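Local coordinates for NanU sialic acid binding protein (Bacteroides fragilis, PDB 4L7T) that binds sialic acid with high affinity at the outer membrane and, as a SusD-family protein, probably serves its uptake, at residues C50-N53 / F54-L57; Q76-E79 / R80-F83; G98-K101 / V102-Q105; D283-R286 / Q287-P291. One frame throughout, in Å; residues are numbered along the deposited sequence.

Interaction 1: C50-N53 / F54-L57; sequences CSFN and FFLL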
loop_
_atom_site.group_PDB
_atom_site.type_symbol
_atom_site.label_atom_id
_atom_site.label_comp_id
_atom_site.label_asym_id
_atom_site.label_seq_id
_atom_site.Cartn_x
_atom_site.Cartn_y
_atom_site.Cartn_z
ATOM N N CYS A 50 -9.351 -5.180 5.331
ATOM C CA CYS A 50 -8.506 -5.781 4.307
ATOM C C CYS A 50 -7.148 -5.105 4.258
ATOM O O CYS A 50 -6.304 -5.448 3.420
ATOM C CB CYS A 50 -9.163 -5.696 2.929
ATOM S SG CYS A 50 -10.721 -6.591 2.626
ATOM N N SER A 51 -6.902 -4.171 5.165
ATOM C CA SER A 51 -5.692 -3.335 5.080
ATOM C C SER A 51 -4.353 -4.074 5.296
ATOM O O SER A 51 -3.388 -3.802 4.603
ATOM C CB SER A 51 -5.789 -2.069 5.907
ATOM O OG SER A 51 -5.863 -2.345 7.300
ATOM N N PHE A 52 -4.315 -5.031 6.210
ATOM C CA PHE A 52 -3.066 -5.837 6.374
ATOM C C PHE A 52 -2.827 -6.560 5.058
ATOM O O PHE A 52 -1.678 -6.646 4.632
ATOM C CB PHE A 52 -3.331 -6.879 7.449
ATOM C CG PHE A 52 -2.123 -7.772 7.748
ATOM C CD1 PHE A 52 -0.842 -7.243 7.914
ATOM C CD2 PHE A 52 -2.338 -9.157 7.881
ATOM C CE1 PHE A 52 0.267 -8.091 8.126
ATOM C CE2 PHE A 52 -1.253 -9.996 8.094
ATOM C CZ PHE A 52 0.030 -9.449 8.287
ATOM N N ASN A 53 -3.876 -7.108 4.447
ATOM C CA ASN A 53 -3.785 -7.841 3.145
ATOM C C ASN A 53 -3.327 -6.944 1.989
ATOM O O ASN A 53 -2.496 -7.367 1.173
ATOM C CB ASN A 53 -5.047 -8.584 2.793
ATOM C CG ASN A 53 -5.201 -9.854 3.646
ATOM O OD1 ASN A 53 -4.207 -10.442 4.062
ATOM N ND2 ASN A 53 -6.427 -10.268 3.877
ATOM N N PHE A 54 -3.794 -5.681 1.967
ATOM C CA PHE A 54 -3.240 -4.711 0.980
ATOM C C PHE A 54 -1.712 -4.636 1.122
ATOM O O PHE A 54 -1.036 -4.644 0.124
ATOM C CB PHE A 54 -3.856 -3.295 1.138
ATOM C CG PHE A 54 -5.403 -3.246 0.924
ATOM C CD1 PHE A 54 -6.048 -4.147 0.105
ATOM C CD2 PHE A 54 -6.139 -2.261 1.535
ATOM C CE1 PHE A 54 -7.453 -4.073 -0.101
ATOM C CE2 PHE A 54 -7.563 -2.232 1.342
ATOM C CZ PHE A 54 -8.169 -3.092 0.526
ATOM N N PHE A 55 -1.140 -4.536 2.330
ATOM C CA PHE A 55 0.272 -4.492 2.496
ATOM C C PHE A 55 0.915 -5.801 2.038
ATOM O O PHE A 55 1.933 -5.793 1.309
ATOM C CB PHE A 55 0.572 -4.308 3.990
ATOM C CG PHE A 55 1.999 -4.474 4.359
ATOM C CD1 PHE A 55 2.986 -3.569 3.925
ATOM C CD2 PHE A 55 2.387 -5.646 5.013
ATOM C CE1 PHE A 55 4.284 -3.839 4.214
ATOM C CE2 PHE A 55 3.702 -5.881 5.359
ATOM C CZ PHE A 55 4.655 -5.015 4.971
ATOM N N LEU A 56 0.318 -6.929 2.474
ATOM C CA LEU A 56 0.951 -8.243 2.118
ATOM C C LEU A 56 0.929 -8.464 0.612
ATOM O O LEU A 56 1.884 -9.037 0.069
ATOM C CB LEU A 56 0.175 -9.424 2.795
ATOM C CG LEU A 56 0.288 -9.536 4.307
ATOM C CD1 LEU A 56 -0.447 -10.811 4.768
ATOM C CD2 LEU A 56 1.761 -9.535 4.833
ATOM N N LEU A 57 -0.150 -8.059 -0.059
ATOM C CA LEU A 57 -0.196 -8.217 -1.508
ATOM C C LEU A 57 0.848 -7.306 -2.215
ATOM O O LEU A 57 1.332 -7.641 -3.273
ATOM C CB LEU A 57 -1.605 -7.914 -2.033
ATOM C CG LEU A 57 -2.669 -8.974 -1.574
ATOM C CD1 LEU A 57 -4.011 -8.413 -2.011
ATOM C CD2 LEU A 57 -2.379 -10.337 -2.261
#
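F54 folds back over C50, four residues earlier, and uses its ring as well as its backbone. F54 N donates to C50 O (2.9 Å), and the same carbonyl oxygen sits over one ring face, 3.4 Å from F54 CG. With CG beside its own backbone N (chi1 -61°), the phenyl runs back along the chain, and C50 CB makes a CH-pi contact over the face, 3.7 Å from F54 CZ. M99, H141 and Y137 also pack against this ring. F55 repeats the backbone bond less tightly, its N 3.3 Å from S51 O, while its ring stacks on W281. At L56, whose N donates to F52 O (3.0 Å), the side chains meet again: L56 CD1 lies over a face of the F52 ring, 3.5 Å from F52 CE2, a second CH-pi contact. F52 can receive it because its CG is anti to the backbone N (chi1 -179°), and R284 and N288 touch the same phenyl. L57 closes the sequence with a short bond from its N to N53 O (2.7 Å). Chemically, successive i to i+4 bonds occupy the carbonyls of C50 to N53, and CH groups over aromatic faces supply apolar cohesion.

Interaction 2: Q76-E79 / R80-F83; sequences QGME and RLPF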
loop_
_atom_site.group_PDB
_atom_site.type_symbol
_atom_site.label_atom_id
_atom_site.label_comp_id
_atom_site.label_asym_id
_atom_site.label_seq_id
_atom_site.Cartn_x
_atom_site.Cartn_y
_atom_site.Cartn_z
ATOM N N GLN A 76 7.622 -18.613 11.474
ATOM C CA GLN A 76 6.295 -19.293 11.547
ATOM C C GLN A 76 5.495 -19.231 10.270
ATOM O O GLN A 76 4.270 -19.215 10.296
ATOM C CB GLN A 76 5.490 -18.809 12.749
ATOM C CG GLN A 76 6.195 -19.137 14.052
ATOM C CD GLN A 76 5.496 -18.550 15.266
ATOM O OE1 GLN A 76 4.563 -17.763 15.156
ATOM N NE2 GLN A 76 5.920 -18.991 16.437
ATOM N N GLY A 77 6.195 -19.239 9.119
ATOM C CA GLY A 77 5.488 -19.263 7.794
ATOM C C GLY A 77 5.548 -17.929 7.061
ATOM O O GLY A 77 5.388 -17.911 5.834
ATOM N N MET A 78 5.816 -16.853 7.777
ATOM C CA MET A 78 5.877 -15.552 7.097
ATOM C C MET A 78 7.045 -15.491 6.082
ATOM O O MET A 78 6.959 -14.782 5.076
ATOM C CB MET A 78 5.947 -14.401 8.101
ATOM C CG MET A 78 6.002 -13.054 7.454
ATOM S SD MET A 78 4.301 -12.686 6.783
ATOM C CE MET A 78 3.220 -13.761 7.927
ATOM N N GLU A 79 8.133 -16.228 6.345
ATOM C CA GLU A 79 9.225 -16.320 5.366
ATOM C C GLU A 79 8.816 -16.788 4.001
ATOM O O GLU A 79 9.539 -16.504 3.019
ATOM C CB GLU A 79 10.372 -17.189 5.933
ATOM C CG GLU A 79 10.173 -18.731 5.891
ATOM C CD GLU A 79 9.046 -19.263 6.772
ATOM O OE1 GLU A 79 8.705 -18.598 7.783
ATOM O OE2 GLU A 79 8.514 -20.370 6.454
ATOM N N ARG A 80 7.664 -17.449 3.915
ATOM C CA ARG A 80 7.196 -17.892 2.583
ATOM C C ARG A 80 6.964 -16.743 1.601
ATOM O O ARG A 80 7.057 -16.928 0.361
ATOM C CB ARG A 80 5.976 -18.834 2.656
ATOM C CG ARG A 80 6.242 -20.137 3.415
ATOM C CD ARG A 80 5.124 -21.161 3.136
ATOM N NE ARG A 80 5.432 -22.367 3.915
ATOM C CZ ARG A 80 4.971 -22.617 5.156
ATOM N NH1 ARG A 80 4.030 -21.879 5.750
ATOM N NH2 ARG A 80 5.412 -23.700 5.790
ATOM N N LEU A 81 6.700 -15.553 2.143
ATOM C CA LEU A 81 6.523 -14.384 1.258
ATOM C C LEU A 81 7.870 -13.944 0.631
ATOM O O LEU A 81 7.976 -14.019 -0.621
ATOM C CB LEU A 81 5.714 -13.244 1.942
ATOM C CG LEU A 81 4.194 -13.585 2.065
ATOM C CD1 LEU A 81 3.651 -14.927 2.631
ATOM C CD2 LEU A 81 3.549 -12.366 2.789
ATOM N N PRO A 82 8.873 -13.489 1.457
ATOM C CA PRO A 82 10.163 -13.108 0.812
ATOM C C PRO A 82 10.853 -14.244 0.078
ATOM O O PRO A 82 11.545 -13.995 -0.927
ATOM C CB PRO A 82 11.063 -12.565 1.933
ATOM C CG PRO A 82 10.330 -13.081 3.252
ATOM C CD PRO A 82 8.862 -13.196 2.935
ATOM N N PHE A 83 10.606 -15.460 0.522
ATOM C CA PHE A 83 11.254 -16.615 -0.198
ATOM C C PHE A 83 10.450 -17.084 -1.393
ATOM O O PHE A 83 10.960 -17.951 -2.128
ATOM C CB PHE A 83 11.469 -17.847 0.741
ATOM C CG PHE A 83 12.348 -17.598 1.946
ATOM C CD1 PHE A 83 13.167 -16.450 2.087
ATOM C CD2 PHE A 83 12.404 -18.561 2.975
ATOM C CE1 PHE A 83 14.004 -16.267 3.264
ATOM C CE2 PHE A 83 13.234 -18.395 4.109
ATOM C CZ PHE A 83 14.031 -17.247 4.277
HETATM O O HOH W 1 3.325 -22.077 8.572
#
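E79 serves both flat groups of this turn. Its CB lies over one face of the F83 ring in a CH-pi contact, 3.6 Å from F83 CE2, and its OE2 stands over one face of the R80 guanidinium. No N-H of R80 points at that oxygen: OE2 is 4.5 Å from R80 NE, well out of the guanidinium plane, so the two charges are neighbours without forming a salt bridge. The in-plane edge of the guanidinium is used by a water, which accepts from R80 NH1 (2.9 Å) and donates a long, weak bond to Q76 O.

E79 turns its carboxylate back to the preceding chain. The CG of E79 lies between its own backbone N and carbonyl carbon (chi1 78°), and after a further bend G77 N donates to the syn lone pair of E79 OE1, the two atoms 2.9 Å apart in a bent bond (134°); T75 OG1 is a second partner of OE1. The type I beta turn from G77 to R80 is closed by R80 N donating to G77 O, and L81 N follows on M78 O (3.0 Å). F83 N then reaches E79 O with the i to i+4 spacing of a helix. M78 SD meets L81 CD2 at 4.1 Å, the two side chains crossing at a slant.

In chemical terms, one glutamate has its parts divided: OE1 ties down the start of the turn, CB packs over one face of a phenyl ring, and the negative charge probably steadies the nearby arginine through space.

Interaction 3: G98-K101 / V102-Q105; sequences GMYK and VINQ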
loop_
_atom_site.group_PDB
_atom_site.type_symbol
_atom_site.label_atom_id
_atom_site.label_comp_id
_atom_site.label_asym_id
_atom_site.label_seq_id
_atom_site.Cartn_x
_atom_site.Cartn_y
_atom_site.Cartn_z
ATOM N N GLY A 98 -10.160 -11.738 1.674
ATOM C CA GLY A 98 -11.364 -11.242 2.363
ATOM C C GLY A 98 -12.072 -10.189 1.529
ATOM O O GLY A 98 -13.021 -9.553 2.037
ATOM N N MET A 99 -11.679 -10.002 0.284
ATOM C CA MET A 99 -12.202 -8.863 -0.526
ATOM C C MET A 99 -13.665 -8.996 -0.960
ATOM O O MET A 99 -14.364 -7.990 -1.037
ATOM C CB MET A 99 -11.303 -8.520 -1.704
ATOM C CG MET A 99 -9.998 -7.968 -1.206
ATOM S SD MET A 99 -8.950 -7.327 -2.522
ATOM C CE MET A 99 -7.655 -6.869 -1.432
ATOM N N TYR A 100 -14.128 -10.227 -1.141
ATOM C CA TYR A 100 -15.482 -10.435 -1.694
ATOM C C TYR A 100 -16.574 -10.031 -0.722
ATOM O O TYR A 100 -17.647 -9.642 -1.172
ATOM C CB TYR A 100 -15.651 -11.867 -2.252
ATOM C CG TYR A 100 -15.055 -12.039 -3.611
ATOM C CD1 TYR A 100 -15.597 -11.452 -4.758
ATOM C CD2 TYR A 100 -13.838 -12.775 -3.777
ATOM C CE1 TYR A 100 -15.017 -11.618 -5.978
ATOM C CE2 TYR A 100 -13.242 -12.919 -4.988
ATOM C CZ TYR A 100 -13.806 -12.366 -6.103
ATOM O OH TYR A 100 -13.307 -12.514 -7.384
ATOM N N LYS A 101 -16.290 -10.131 0.564
ATOM C CA LYS A 101 -17.226 -9.723 1.589
ATOM C C LYS A 101 -17.465 -8.204 1.444
ATOM O O LYS A 101 -18.621 -7.742 1.616
ATOM C CB LYS A 101 -16.663 -10.024 2.966
ATOM C CG LYS A 101 -17.474 -9.438 4.142
ATOM C CD LYS A 101 -17.033 -10.035 5.464
ATOM C CE LYS A 101 -16.943 -9.016 6.611
ATOM N NZ LYS A 101 -18.105 -9.088 7.597
ATOM N N VAL A 102 -16.374 -7.463 1.152
ATOM C CA VAL A 102 -16.462 -5.986 1.004
ATOM C C VAL A 102 -17.184 -5.636 -0.239
ATOM O O VAL A 102 -18.114 -4.773 -0.191
ATOM C CB VAL A 102 -15.066 -5.320 1.010
ATOM C CG1 VAL A 102 -15.237 -3.788 1.049
ATOM C CG2 VAL A 102 -14.299 -5.795 2.252
ATOM N N ILE A 103 -16.842 -6.293 -1.360
ATOM C CA ILE A 103 -17.451 -6.109 -2.646
ATOM C C ILE A 103 -18.982 -6.375 -2.535
ATOM O O ILE A 103 -19.773 -5.608 -3.050
ATOM C CB ILE A 103 -16.808 -7.012 -3.715
ATOM C CG1 ILE A 103 -15.401 -6.463 -4.139
ATOM C CG2 ILE A 103 -17.663 -7.194 -4.993
ATOM C CD1 ILE A 103 -14.550 -7.597 -4.796
ATOM N N ASN A 104 -19.360 -7.468 -1.873
ATOM C CA ASN A 104 -20.828 -7.732 -1.759
ATOM C C ASN A 104 -21.611 -6.564 -1.161
ATOM O O ASN A 104 -22.675 -6.222 -1.682
ATOM C CB ASN A 104 -21.055 -8.993 -0.914
ATOM C CG ASN A 104 -22.504 -9.523 -0.997
ATOM O OD1 ASN A 104 -23.087 -9.612 -2.059
ATOM N ND2 ASN A 104 -23.003 -9.915 0.119
ATOM N N GLN A 105 -21.067 -5.970 -0.130
ATOM C CA GLN A 105 -21.719 -4.843 0.549
ATOM C C GLN A 105 -21.700 -3.556 -0.267
ATOM O O GLN A 105 -22.648 -2.746 -0.242
ATOM C CB GLN A 105 -21.084 -4.554 1.864
ATOM C CG GLN A 105 -21.071 -5.782 2.816
ATOM C CD GLN A 105 -22.391 -6.046 3.415
ATOM O OE1 GLN A 105 -23.000 -5.136 3.999
ATOM N NE2 GLN A 105 -22.847 -7.340 3.343
HETATM O O HOH W 2 -20.962 -9.304 2.429
#
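Y100 and I103 lie side by side and point the same way, with Y100 CD1 and I103 CD1 4.0 Å apart. The methyl comes to the ring obliquely. I103 CG1 stands beside its own backbone N (chi1 -75°), which sends the end of the side chain back along the helix to the tyrosine. The hydroxyl of Y100 is held by I150 O, while I103 packs on Y139.

V102 takes another direction, its CB resting 3.4 Å from M99 O and its side chain reaching C50 and L138. The oxygen of M99 accepts from I103 N (3.0 Å) and, weakly, from V102 N; N104 N follows with a bond to Y100 O.

A water links two polar side chains to the next carbonyl, K101 O. Q105 N bonds that oxygen only weakly (3.5 Å), and the water donating to it also accepts from N104 ND2 (3.1 Å) and Q105 NE2 (2.9 Å). N104 ND2 has T156 O as a further partner.

At its start, helix 99-115 sets M99 against helix 51-58 and M99, V102 and I103 against helix 121-146, with K101 at the surface, as expected of the TPR-like part of the SusD fold.

Interaction 4: D283-R286 / Q287-P291; sequences DRFR and QNLVP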
loop_
_atom_site.group_PDB
_atom_site.type_symbol
_atom_site.label_atom_id
_atom_site.label_comp_id
_atom_site.label_asym_id
_atom_site.label_seq_id
_atom_site.Cartn_x
_atom_site.Cartn_y
_atom_site.Cartn_z
ATOM N N ASP A 283 -3.928 -5.276 14.551
ATOM C CA ASP A 283 -2.828 -5.623 15.432
ATOM C C ASP A 283 -1.718 -6.401 14.714
ATOM O O ASP A 283 -0.705 -6.705 15.340
ATOM C CB ASP A 283 -3.352 -6.459 16.646
ATOM C CG ASP A 283 -2.419 -6.529 17.754
ATOM O OD1 ASP A 283 -1.883 -5.497 18.118
ATOM O OD2 ASP A 283 -2.280 -7.670 18.333
ATOM N N ARG A 284 -1.841 -6.592 13.409
ATOM C CA ARG A 284 -0.756 -7.324 12.720
ATOM C C ARG A 284 0.460 -6.504 12.298
ATOM O O ARG A 284 1.503 -7.048 11.935
ATOM C CB ARG A 284 -1.370 -8.095 11.619
ATOM C CG ARG A 284 -2.214 -9.179 12.243
ATOM C CD ARG A 284 -3.248 -9.709 11.377
ATOM N NE ARG A 284 -4.173 -8.703 10.811
ATOM C CZ ARG A 284 -5.189 -9.044 10.006
ATOM N NH1 ARG A 284 -5.382 -10.344 9.720
ATOM N NH2 ARG A 284 -6.016 -8.133 9.496
ATOM N N PHE A 285 0.395 -5.173 12.367
ATOM C CA PHE A 285 1.621 -4.484 12.317
ATOM C C PHE A 285 2.491 -4.781 13.583
ATOM O O PHE A 285 3.728 -5.109 13.499
ATOM C CB PHE A 285 1.373 -2.928 12.154
ATOM C CG PHE A 285 2.698 -2.122 12.168
ATOM C CD1 PHE A 285 3.563 -2.079 11.061
ATOM C CD2 PHE A 285 3.111 -1.401 13.314
ATOM C CE1 PHE A 285 4.775 -1.335 11.098
ATOM C CE2 PHE A 285 4.328 -0.692 13.372
ATOM C CZ PHE A 285 5.160 -0.625 12.240
ATOM N N ARG A 286 1.884 -4.601 14.773
ATOM C CA ARG A 286 2.607 -4.912 15.976
ATOM C C ARG A 286 3.155 -6.352 15.998
ATOM O O ARG A 286 4.300 -6.550 16.373
ATOM C CB ARG A 286 1.660 -4.741 17.189
ATOM C CG ARG A 286 2.427 -4.678 18.519
ATOM C CD ARG A 286 1.493 -4.710 19.817
ATOM N NE ARG A 286 0.543 -5.799 19.754
ATOM C CZ ARG A 286 0.823 -6.987 20.324
ATOM N NH1 ARG A 286 1.955 -7.132 20.931
ATOM N NH2 ARG A 286 -0.016 -8.009 20.232
ATOM N N GLN A 287 2.314 -7.284 15.557
ATOM C CA GLN A 287 2.629 -8.750 15.629
ATOM C C GLN A 287 3.694 -9.164 14.572
ATOM O O GLN A 287 4.194 -10.280 14.684
ATOM C CB GLN A 287 1.373 -9.531 15.356
ATOM C CG GLN A 287 0.364 -9.611 16.507
ATOM C CD GLN A 287 -0.884 -10.375 16.080
ATOM O OE1 GLN A 287 -1.981 -10.072 16.518
ATOM N NE2 GLN A 287 -0.719 -11.360 15.202
ATOM N N ASN A 288 4.079 -8.306 13.594
ATOM C CA ASN A 288 5.074 -8.713 12.541
ATOM C C ASN A 288 6.312 -7.850 12.399
ATOM O O ASN A 288 7.359 -8.265 11.860
ATOM C CB ASN A 288 4.400 -8.796 11.179
ATOM C CG ASN A 288 3.464 -9.988 11.080
ATOM O OD1 ASN A 288 3.911 -11.138 10.935
ATOM N ND2 ASN A 288 2.155 -9.739 11.182
ATOM N N LEU A 289 6.200 -6.547 12.744
ATOM C CA LEU A 289 7.233 -5.605 12.380
ATOM C C LEU A 289 7.722 -4.749 13.543
ATOM O O LEU A 289 8.603 -3.893 13.381
ATOM C CB LEU A 289 6.611 -4.643 11.321
ATOM C CG LEU A 289 6.558 -5.206 9.881
ATOM C CD1 LEU A 289 5.960 -4.100 8.870
ATOM C CD2 LEU A 289 7.844 -5.757 9.329
ATOM N N VAL A 290 7.215 -5.024 14.756
ATOM C CA VAL A 290 7.598 -4.234 15.937
ATOM C C VAL A 290 8.423 -5.157 16.833
ATOM O O VAL A 290 7.956 -6.231 17.141
ATOM C CB VAL A 290 6.337 -3.693 16.677
ATOM C CG1 VAL A 290 6.779 -2.955 18.008
ATOM C CG2 VAL A 290 5.557 -2.707 15.648
ATOM N N PRO A 291 9.604 -4.709 17.272
ATOM C CA PRO A 291 10.408 -5.573 18.167
ATOM C C PRO A 291 9.785 -5.809 19.575
ATOM O O PRO A 291 8.898 -5.091 20.043
ATOM C CB PRO A 291 11.748 -4.873 18.243
ATOM C CG PRO A 291 11.402 -3.387 18.027
ATOM C CD PRO A 291 10.243 -3.378 17.062
#
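The contact belongs to the short, weakly bonded helix 284-289 and its approach; D283 O accepts from Q287 N (3.1 Å). A salt bridge joins D283, just before the helix, to R286 within it. R286, bent at chi3 (50°), presents its guanidinium side-on to the carboxylate of D283, NE to OD1 at 2.9 Å and NH2 to OD2 at 3.0 Å. Both oxygens are met on their syn side and lie close to the guanidinium plane, while R286 NH1 is left to bind N317 O.

The asparagine supplies the next tie. N288 ND2 reaches back to R284 O (2.9 Å) on a lone pair in the carbonyl plane, with the acceptor close to the plane of its own amide. F285 O then takes two donors: L289 N at 3.0 Å, and N288 N from above the carbonyl plane.

The ring of F285 is crossed at about a right angle by two aliphatic side chains. L289 CD1 lies 3.7 Å from F285 CE1, and V290 CG2 comes to 3.3 Å from F285 CE2, a close approach. W281 and Y366 meet the same ring edge-to-face.

The chemistry implies that a weak helix can be supplemented by its side chains: an amide takes up a main-chain carbonyl, and the two-point ion pair fixes the rotation of both charged groups.

In the fold
From the N terminus the contacts come in series, 50-57, 76-83, 98-105 and then 283-291; each closes only a local turn, and none encloses or crosses another. What joins them is packing in space. Interaction 1, its centre about 7 Å from that of the chain, is the hub: it touches interaction 2 through L56 and L81, interaction 3 through C50 and V102, and interaction 4 through F52 with R284 and N288, and F55 with L289. Interactions 2 and 4 also meet, at M78 and N288, whereas interactions 2 and 3 stay about 13 Å apart at their nearest atoms. Helix 51-58 links helix 99-115 to helix 284-289, far later in the sequence.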